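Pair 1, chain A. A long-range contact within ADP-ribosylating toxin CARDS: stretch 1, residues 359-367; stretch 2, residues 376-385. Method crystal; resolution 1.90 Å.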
# COMPACT_ATOMS: atom_id res chain seq x y z
N ALA A 359 -3.27 2.01 5.96
CA ALA A 359 -4.40 1.91 6.90
C ALA A 359 -5.26 0.68 6.58
O ALA A 359 -6.00 0.67 5.58
CB ALA A 359 -5.24 3.19 6.85
N VAL A 360 -5.17 -0.35 7.42
CA VAL A 360 -5.92 -1.58 7.19
C VAL A 360 -7.42 -1.31 7.18
O VAL A 360 -8.17 -1.93 6.42
CB VAL A 360 -5.56 -2.67 8.22
CG1 VAL A 360 -6.43 -3.93 8.03
CG2 VAL A 360 -4.08 -3.05 8.10
N ASN A 361 -7.87 -0.35 7.98
CA ASN A 361 -9.30 -0.05 8.04
C ASN A 361 -9.83 0.68 6.79
O ASN A 361 -11.04 0.89 6.67
CB ASN A 361 -9.69 0.68 9.34
CG ASN A 361 -9.02 2.04 9.50
OD1 ASN A 361 -8.33 2.53 8.59
ND2 ASN A 361 -9.21 2.67 10.66
N GLN A 362 -8.94 1.03 5.86
CA GLN A 362 -9.37 1.56 4.56
C GLN A 362 -9.27 0.53 3.43
O GLN A 362 -9.45 0.87 2.26
CB GLN A 362 -8.56 2.81 4.16
CG GLN A 362 -8.62 3.97 5.16
CD GLN A 362 -7.68 5.12 4.77
OE1 GLN A 362 -7.05 5.09 3.72
NE2 GLN A 362 -7.61 6.13 5.62
N LYS A 363 -8.98 -0.72 3.76
CA LYS A 363 -8.83 -1.74 2.73
C LYS A 363 -10.08 -2.60 2.57
O LYS A 363 -10.66 -3.06 3.56
CB LYS A 363 -7.58 -2.59 2.97
CG LYS A 363 -6.27 -1.75 2.97
CD LYS A 363 -5.05 -2.67 2.95
CE LYS A 363 -3.73 -1.88 3.04
NZ LYS A 363 -3.63 -0.78 2.01
N TRP A 364 -10.48 -2.82 1.32
CA TRP A 364 -11.74 -3.49 0.97
C TRP A 364 -11.50 -4.54 -0.09
O TRP A 364 -10.61 -4.38 -0.93
CB TRP A 364 -12.74 -2.47 0.42
CG TRP A 364 -13.02 -1.35 1.38
CD1 TRP A 364 -12.40 -0.12 1.45
CD2 TRP A 364 -13.99 -1.36 2.44
NE1 TRP A 364 -12.93 0.62 2.47
CE2 TRP A 364 -13.92 -0.12 3.09
CE3 TRP A 364 -14.94 -2.31 2.88
CZ2 TRP A 364 -14.74 0.22 4.18
CZ3 TRP A 364 -15.77 -1.97 3.96
CH2 TRP A 364 -15.67 -0.72 4.59
N LYS A 365 -12.28 -5.61 -0.07
CA LYS A 365 -12.24 -6.64 -1.11
C LYS A 365 -13.59 -6.63 -1.78
O LYS A 365 -14.60 -6.34 -1.13
CB LYS A 365 -12.03 -8.04 -0.51
CG LYS A 365 -10.63 -8.37 -0.02
CD LYS A 365 -10.67 -9.67 0.82
CE LYS A 365 -11.71 -9.53 1.94
NZ LYS A 365 -11.79 -10.68 2.88
N MET A 366 -13.63 -6.93 -3.08
CA MET A 366 -14.90 -7.02 -3.80
C MET A 366 -14.97 -8.35 -4.52
O MET A 366 -14.20 -8.61 -5.44
CB MET A 366 -15.04 -5.87 -4.78
CG MET A 366 -14.93 -4.51 -4.09
SD MET A 366 -15.54 -3.22 -5.15
CE MET A 366 -15.04 -1.78 -4.20
N THR A 367 -15.90 -9.19 -4.10
CA THR A 367 -15.89 -10.57 -4.59
C THR A 367 -17.22 -10.93 -5.27
O THR A 367 -18.29 -10.74 -4.69
CB THR A 367 -15.61 -11.55 -3.43
OG1 THR A 367 -16.67 -11.47 -2.48
CG2 THR A 367 -14.34 -11.16 -2.71
N PHE A 376 -21.53 -8.07 -6.32
CA PHE A 376 -20.27 -8.12 -5.60
C PHE A 376 -20.42 -7.80 -4.12
O PHE A 376 -20.96 -6.77 -3.75
CB PHE A 376 -19.28 -7.14 -6.25
CG PHE A 376 -18.87 -7.53 -7.64
CD1 PHE A 376 -19.71 -7.32 -8.72
CD2 PHE A 376 -17.62 -8.09 -7.88
CE1 PHE A 376 -19.33 -7.68 -10.01
CE2 PHE A 376 -17.24 -8.46 -9.16
CZ PHE A 376 -18.09 -8.26 -10.22
N ARG A 377 -19.93 -8.71 -3.28
CA ARG A 377 -19.86 -8.49 -1.85
C ARG A 377 -18.64 -7.64 -1.56
O ARG A 377 -17.56 -7.86 -2.11
CB ARG A 377 -19.78 -9.82 -1.12
CG ARG A 377 -19.35 -9.73 0.37
CD ARG A 377 -19.48 -11.12 1.03
NE ARG A 377 -20.89 -11.52 1.13
CZ ARG A 377 -21.34 -12.77 1.06
NH1 ARG A 377 -20.50 -13.79 0.88
NH2 ARG A 377 -22.63 -13.01 1.18
N VAL A 378 -18.81 -6.65 -0.70
CA VAL A 378 -17.71 -5.75 -0.36
C VAL A 378 -17.33 -6.01 1.09
O VAL A 378 -18.16 -5.82 1.98
CB VAL A 378 -18.14 -4.29 -0.56
CG1 VAL A 378 -17.03 -3.31 -0.12
CG2 VAL A 378 -18.51 -4.06 -2.03
N SER A 379 -16.10 -6.44 1.32
CA SER A 379 -15.68 -6.89 2.65
C SER A 379 -14.54 -6.03 3.17
O SER A 379 -13.69 -5.59 2.41
CB SER A 379 -15.22 -8.35 2.60
OG SER A 379 -16.27 -9.19 2.14
N SER A 380 -14.52 -5.81 4.48
CA SER A 380 -13.42 -5.06 5.10
C SER A 380 -12.24 -5.96 5.52
O SER A 380 -12.44 -7.00 6.16
CB SER A 380 -13.92 -4.31 6.32
OG SER A 380 -12.84 -3.70 7.00
N GLU A 381 -11.01 -5.55 5.18
CA GLU A 381 -9.83 -6.27 5.63
C GLU A 381 -9.65 -6.16 7.14
O GLU A 381 -8.91 -6.93 7.74
CB GLU A 381 -8.55 -5.79 4.93
CG GLU A 381 -8.50 -6.06 3.43
CD GLU A 381 -8.29 -7.54 3.10
OE1 GLU A 381 -8.16 -8.37 4.03
OE2 GLU A 381 -8.24 -7.85 1.89
N LEU A 382 -10.34 -5.21 7.76
CA LEU A 382 -10.22 -5.04 9.22
C LEU A 382 -10.75 -6.28 9.96
O LEU A 382 -10.30 -6.60 11.07
CB LEU A 382 -10.96 -3.78 9.67
CG LEU A 382 -10.67 -3.31 11.10
CD1 LEU A 382 -9.19 -2.94 11.25
CD2 LEU A 382 -11.54 -2.14 11.47
N LEU A 383 -11.69 -6.99 9.34
CA LEU A 383 -12.33 -8.14 9.98
C LEU A 383 -11.64 -9.45 9.65
O LEU A 383 -12.11 -10.52 10.02
CB LEU A 383 -13.82 -8.21 9.63
CG LEU A 383 -14.68 -7.10 10.26
CD1 LEU A 383 -16.10 -7.12 9.74
CD2 LEU A 383 -14.66 -7.21 11.78
N GLY A 384 -10.51 -9.36 8.95
CA GLY A 384 -9.66 -10.52 8.73
C GLY A 384 -10.35 -11.67 8.02
O GLY A 384 -11.08 -11.47 7.05
N GLN A 385 -10.14 -12.88 8.52
CA GLN A 385 -10.69 -14.08 7.89
C GLN A 385 -12.19 -14.22 8.12
O GLN A 385 -12.82 -15.11 7.56
CB GLN A 385 -9.97 -15.35 8.37
CG GLN A 385 -8.46 -15.35 8.15
CD GLN A 385 -8.07 -15.20 6.69
OE1 GLN A 385 -8.91 -15.34 5.79
NE2 GLN A 385 -6.79 -14.93 6.44
O HOH W 1 -11.88 -1.73 5.63
O HOH W 2 -11.89 -9.48 5.54
O HOH W 3 -15.66 -9.40 -0.57

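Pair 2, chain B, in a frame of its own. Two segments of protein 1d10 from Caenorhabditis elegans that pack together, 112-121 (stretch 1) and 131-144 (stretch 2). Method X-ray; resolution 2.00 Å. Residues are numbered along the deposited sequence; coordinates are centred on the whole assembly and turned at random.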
# COMPACT_ATOMS: atom_id res chain seq x y z
N ASP B 112 -8.33 8.81 -8.72
CA ASP B 112 -8.87 9.99 -8.05
C ASP B 112 -8.20 10.21 -6.69
O ASP B 112 -7.27 9.48 -6.35
CB ASP B 112 -10.40 9.88 -7.88
CG ASP B 112 -10.81 8.70 -7.02
OD1 ASP B 112 -10.08 8.33 -6.07
OD2 ASP B 112 -11.90 8.13 -7.28
N THR B 113 -8.68 11.19 -5.93
CA THR B 113 -8.10 11.49 -4.61
C THR B 113 -8.08 10.30 -3.65
O THR B 113 -7.31 10.27 -2.69
CB THR B 113 -8.84 12.67 -3.92
OG1 THR B 113 -10.21 12.32 -3.70
CG2 THR B 113 -8.77 13.92 -4.77
N GLY B 114 -8.95 9.32 -3.90
CA GLY B 114 -8.99 8.14 -3.05
C GLY B 114 -7.74 7.29 -3.15
O GLY B 114 -7.55 6.38 -2.34
N ASP B 115 -6.88 7.57 -4.13
CA ASP B 115 -5.65 6.81 -4.33
C ASP B 115 -4.45 7.43 -3.60
O ASP B 115 -3.37 6.83 -3.58
CB ASP B 115 -5.30 6.70 -5.82
CG ASP B 115 -6.34 5.93 -6.63
OD1 ASP B 115 -6.96 5.00 -6.08
OD2 ASP B 115 -6.51 6.24 -7.83
N ASP B 116 -4.64 8.62 -3.02
CA ASP B 116 -3.56 9.33 -2.33
C ASP B 116 -3.25 8.83 -0.92
O ASP B 116 -4.14 8.70 -0.08
CB ASP B 116 -3.85 10.84 -2.25
CG ASP B 116 -3.76 11.54 -3.60
OD1 ASP B 116 -3.05 11.04 -4.51
OD2 ASP B 116 -4.39 12.61 -3.74
N TRP B 117 -1.97 8.59 -0.65
CA TRP B 117 -1.51 8.13 0.65
C TRP B 117 -0.35 9.02 1.12
O TRP B 117 0.58 9.28 0.36
CB TRP B 117 -1.02 6.69 0.60
CG TRP B 117 -2.07 5.70 0.20
CD1 TRP B 117 -2.49 5.41 -1.06
CD2 TRP B 117 -2.85 4.87 1.08
NE1 TRP B 117 -3.48 4.46 -1.03
CE2 TRP B 117 -3.72 4.11 0.27
CE3 TRP B 117 -2.90 4.70 2.47
CZ2 TRP B 117 -4.63 3.19 0.79
CZ3 TRP B 117 -3.80 3.78 3.00
CH2 TRP B 117 -4.66 3.04 2.16
N THR B 118 -0.42 9.47 2.37
CA THR B 118 0.64 10.31 2.93
C THR B 118 1.73 9.40 3.47
O THR B 118 1.44 8.46 4.22
CB THR B 118 0.11 11.18 4.08
OG1 THR B 118 -0.94 12.02 3.60
CG2 THR B 118 1.23 12.05 4.64
N VAL B 119 2.96 9.66 3.07
CA VAL B 119 4.07 8.84 3.55
C VAL B 119 4.50 9.37 4.91
O VAL B 119 4.86 10.54 5.05
CB VAL B 119 5.27 8.88 2.59
CG1 VAL B 119 6.32 7.88 3.04
CG2 VAL B 119 4.81 8.55 1.17
N ILE B 120 4.45 8.50 5.91
CA ILE B 120 4.83 8.91 7.26
C ILE B 120 6.19 8.35 7.65
O ILE B 120 6.30 7.23 8.15
CB ILE B 120 3.78 8.46 8.29
CG1 ILE B 120 2.43 9.06 7.94
CG2 ILE B 120 4.18 8.92 9.70
CD1 ILE B 120 1.32 8.64 8.86
N CYS B 121 7.24 9.12 7.37
CA CYS B 121 8.58 8.74 7.74
C CYS B 121 9.23 9.88 8.52
O CYS B 121 8.74 11.01 8.50
CB CYS B 121 9.44 8.34 6.52
SG CYS B 121 9.47 9.30 4.96
N GLN B 131 11.57 2.39 8.54
CA GLN B 131 10.23 1.86 8.58
C GLN B 131 9.36 3.08 8.36
O GLN B 131 9.81 4.21 8.55
CB GLN B 131 9.92 1.22 9.93
CG GLN B 131 10.86 0.09 10.30
CD GLN B 131 10.20 -0.97 11.16
OE1 GLN B 131 9.32 -0.67 11.96
NE2 GLN B 131 10.63 -2.21 10.99
N PHE B 132 8.12 2.86 7.95
CA PHE B 132 7.22 3.96 7.70
C PHE B 132 5.78 3.50 7.78
O PHE B 132 5.50 2.30 7.85
CB PHE B 132 7.48 4.53 6.29
CG PHE B 132 7.22 3.54 5.17
CD1 PHE B 132 8.18 2.60 4.81
CD2 PHE B 132 6.00 3.53 4.50
CE1 PHE B 132 7.93 1.66 3.79
CE2 PHE B 132 5.74 2.60 3.49
CZ PHE B 132 6.70 1.66 3.14
N LYS B 133 4.86 4.46 7.78
CA LYS B 133 3.45 4.15 7.78
C LYS B 133 2.88 4.88 6.56
O LYS B 133 3.54 5.75 5.99
CB LYS B 133 2.77 4.66 9.06
CG LYS B 133 3.15 3.87 10.30
CD LYS B 133 2.55 4.48 11.55
CE LYS B 133 3.53 5.45 12.22
NZ LYS B 133 4.71 4.74 12.79
N LEU B 134 1.68 4.49 6.16
CA LEU B 134 1.02 5.13 5.03
C LEU B 134 -0.37 5.49 5.51
O LEU B 134 -1.16 4.62 5.86
CB LEU B 134 0.92 4.19 3.83
CG LEU B 134 2.18 3.95 3.00
CD1 LEU B 134 1.86 2.93 1.90
CD2 LEU B 134 2.68 5.25 2.39
N ARG B 135 -0.65 6.78 5.53
CA ARG B 135 -1.95 7.24 5.99
C ARG B 135 -2.80 7.73 4.83
O ARG B 135 -2.41 8.64 4.10
CB ARG B 135 -1.75 8.37 7.00
CG ARG B 135 -2.95 8.66 7.86
CD ARG B 135 -2.64 9.73 8.92
NE ARG B 135 -3.72 9.85 9.89
CZ ARG B 135 -3.69 10.66 10.95
NH1 ARG B 135 -2.63 11.43 11.18
NH2 ARG B 135 -4.72 10.69 11.78
N HIS B 136 -3.97 7.11 4.65
CA HIS B 136 -4.86 7.50 3.56
C HIS B 136 -5.20 8.98 3.71
O HIS B 136 -5.72 9.41 4.74
CB HIS B 136 -6.14 6.67 3.61
CG HIS B 136 -6.95 6.75 2.35
ND1 HIS B 136 -8.30 7.07 2.35
CD2 HIS B 136 -6.62 6.52 1.06
CE1 HIS B 136 -8.75 7.03 1.12
NE2 HIS B 136 -7.76 6.71 0.31
N ALA B 137 -4.90 9.74 2.67
CA ALA B 137 -5.13 11.18 2.68
C ALA B 137 -6.59 11.59 2.90
O ALA B 137 -6.87 12.44 3.74
CB ALA B 137 -4.61 11.79 1.40
N VAL B 138 -7.50 10.99 2.15
CA VAL B 138 -8.91 11.35 2.25
C VAL B 138 -9.62 10.93 3.53
O VAL B 138 -10.40 11.70 4.08
CB VAL B 138 -9.69 10.82 1.03
CG1 VAL B 138 -11.19 11.03 1.23
CG2 VAL B 138 -9.22 11.53 -0.22
N THR B 139 -9.36 9.71 4.02
CA THR B 139 -10.01 9.23 5.23
C THR B 139 -9.14 9.30 6.49
O THR B 139 -9.66 9.34 7.60
CB THR B 139 -10.48 7.78 5.08
OG1 THR B 139 -9.34 6.95 4.84
CG2 THR B 139 -11.46 7.65 3.94
N GLY B 140 -7.82 9.31 6.32
CA GLY B 140 -6.93 9.36 7.46
C GLY B 140 -6.58 8.00 8.04
O GLY B 140 -5.80 7.91 8.99
N SER B 141 -7.15 6.94 7.47
CA SER B 141 -6.88 5.59 7.95
C SER B 141 -5.49 5.13 7.58
O SER B 141 -4.98 5.46 6.50
CB SER B 141 -7.91 4.61 7.37
OG SER B 141 -9.23 5.06 7.61
N TYR B 142 -4.87 4.38 8.48
CA TYR B 142 -3.53 3.86 8.27
C TYR B 142 -3.61 2.51 7.56
O TYR B 142 -4.48 1.69 7.85
CB TYR B 142 -2.82 3.69 9.61
CG TYR B 142 -2.54 4.99 10.32
CD1 TYR B 142 -1.41 5.75 10.01
CD2 TYR B 142 -3.40 5.47 11.32
CE1 TYR B 142 -1.14 6.95 10.67
CE2 TYR B 142 -3.14 6.67 11.98
CZ TYR B 142 -2.01 7.40 11.65
OH TYR B 142 -1.74 8.60 12.30
N LEU B 143 -2.70 2.29 6.62
CA LEU B 143 -2.67 1.02 5.90
C LEU B 143 -2.16 0.04 6.95
O LEU B 143 -1.08 0.23 7.50
CB LEU B 143 -1.68 1.10 4.73
CG LEU B 143 -1.49 -0.18 3.91
CD1 LEU B 143 -2.76 -0.48 3.14
CD2 LEU B 143 -0.32 0.01 2.95
N SER B 144 -2.93 -1.01 7.25
CA SER B 144 -2.52 -1.96 8.28
C SER B 144 -3.00 -3.37 8.06
O SER B 144 -4.01 -3.60 7.40
CB SER B 144 -3.04 -1.51 9.66
OG SER B 144 -2.79 -0.14 9.92
O HOH W 4 -6.91 9.34 -0.07
O HOH W 5 -2.63 11.80 5.54

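Both pairs are built on two antiparallel strands, each with a 3-10 segment in stretch 1 just ahead of the first strand. The strand axes run at 162° in pair 1 and 152° in pair 2. Over 14 central residues the backbones superpose with an RMSD of 0.7 Å. The buried area is also alike, 813 Å² in pair 1 and 808 Å² in pair 2.

The ladder of backbone hydrogen bonds matches rung for rung. In pair 1, Lys A365 N donates to Ser A379 O at 2.9 Å, and Ser A379 N returns a bond to Lys A365 O at 2.9 Å. In pair 2, Thr B118 N donates to Arg B135 O at 2.8 Å, and Arg B135 N to Thr B118 O at 3.0 Å. The next such pair is Thr A367 with Arg A377, matched by Ile B120 with Lys B133. At the other end, Glu A381 N bonds to Lys A363 O at 3.0 Å. Ala B137 N bonds to Asp B116 O at the same distance.

Trp A364 and Trp B117 are the same residue at the same position. Their CA atoms fall 0.5 Å apart, and both have chi1 in the m well. Their surroundings differ. In pair 1 the facing residue is Ser A380, whose CB lies 3.8 Å from Trp A364 CZ3. Val A378 CG1 packs 3.8 Å from Trp A364 CE3. In pair 2 the serine position holds His B136. Its CB sits over the face of the Trp B117 six-membered ring, 4.1 Å from the centroid, and the edge of its imidazole points toward that face. Leu B134, the match of Val A378, brings its CB to 4.1 Å from Trp B117 CE3. Leu B143 CB adds a contact at 3.8 Å from Trp B117 CZ3.

The serine and histidine also tie down the 3-10 segment differently. His B136 reaches it directly, with NE2 donating to Gly B114 O at 2.7 Å. Ser A380 is shorter and works through a water. Water 1 lies 2.6 Å from Ser A380 OG and donates to Lys A363 O at 2.7 Å. It also makes a weak bond to Asn A361 O, the residue that matches Gly B114.

Next along the tryptophan's face, Met A366 CG lies 4.2 Å from Val A378 CG2. The matching pair is Val B119 and Leu B134, with CG2 and CD2 4.1 Å apart.

The other face diverges more. In pair 1, Lys A365 covers Ser A379 and Glu A381, and its CG lies 3.1 Å from Glu A381 OE2. Its NZ donates to water 2, which in turn donates to Ser A380 O and Gly A384 O. In pair 2 these three positions hold Thr B118, Arg B135 and Ala B137. Here the larger apolar contact comes from Ile B120, at the position of Thr A367. Its CD1 lies 3.6 Å from Arg B135 CB and meets the edge of the Tyr B142 ring, 3.5 Å from CE1.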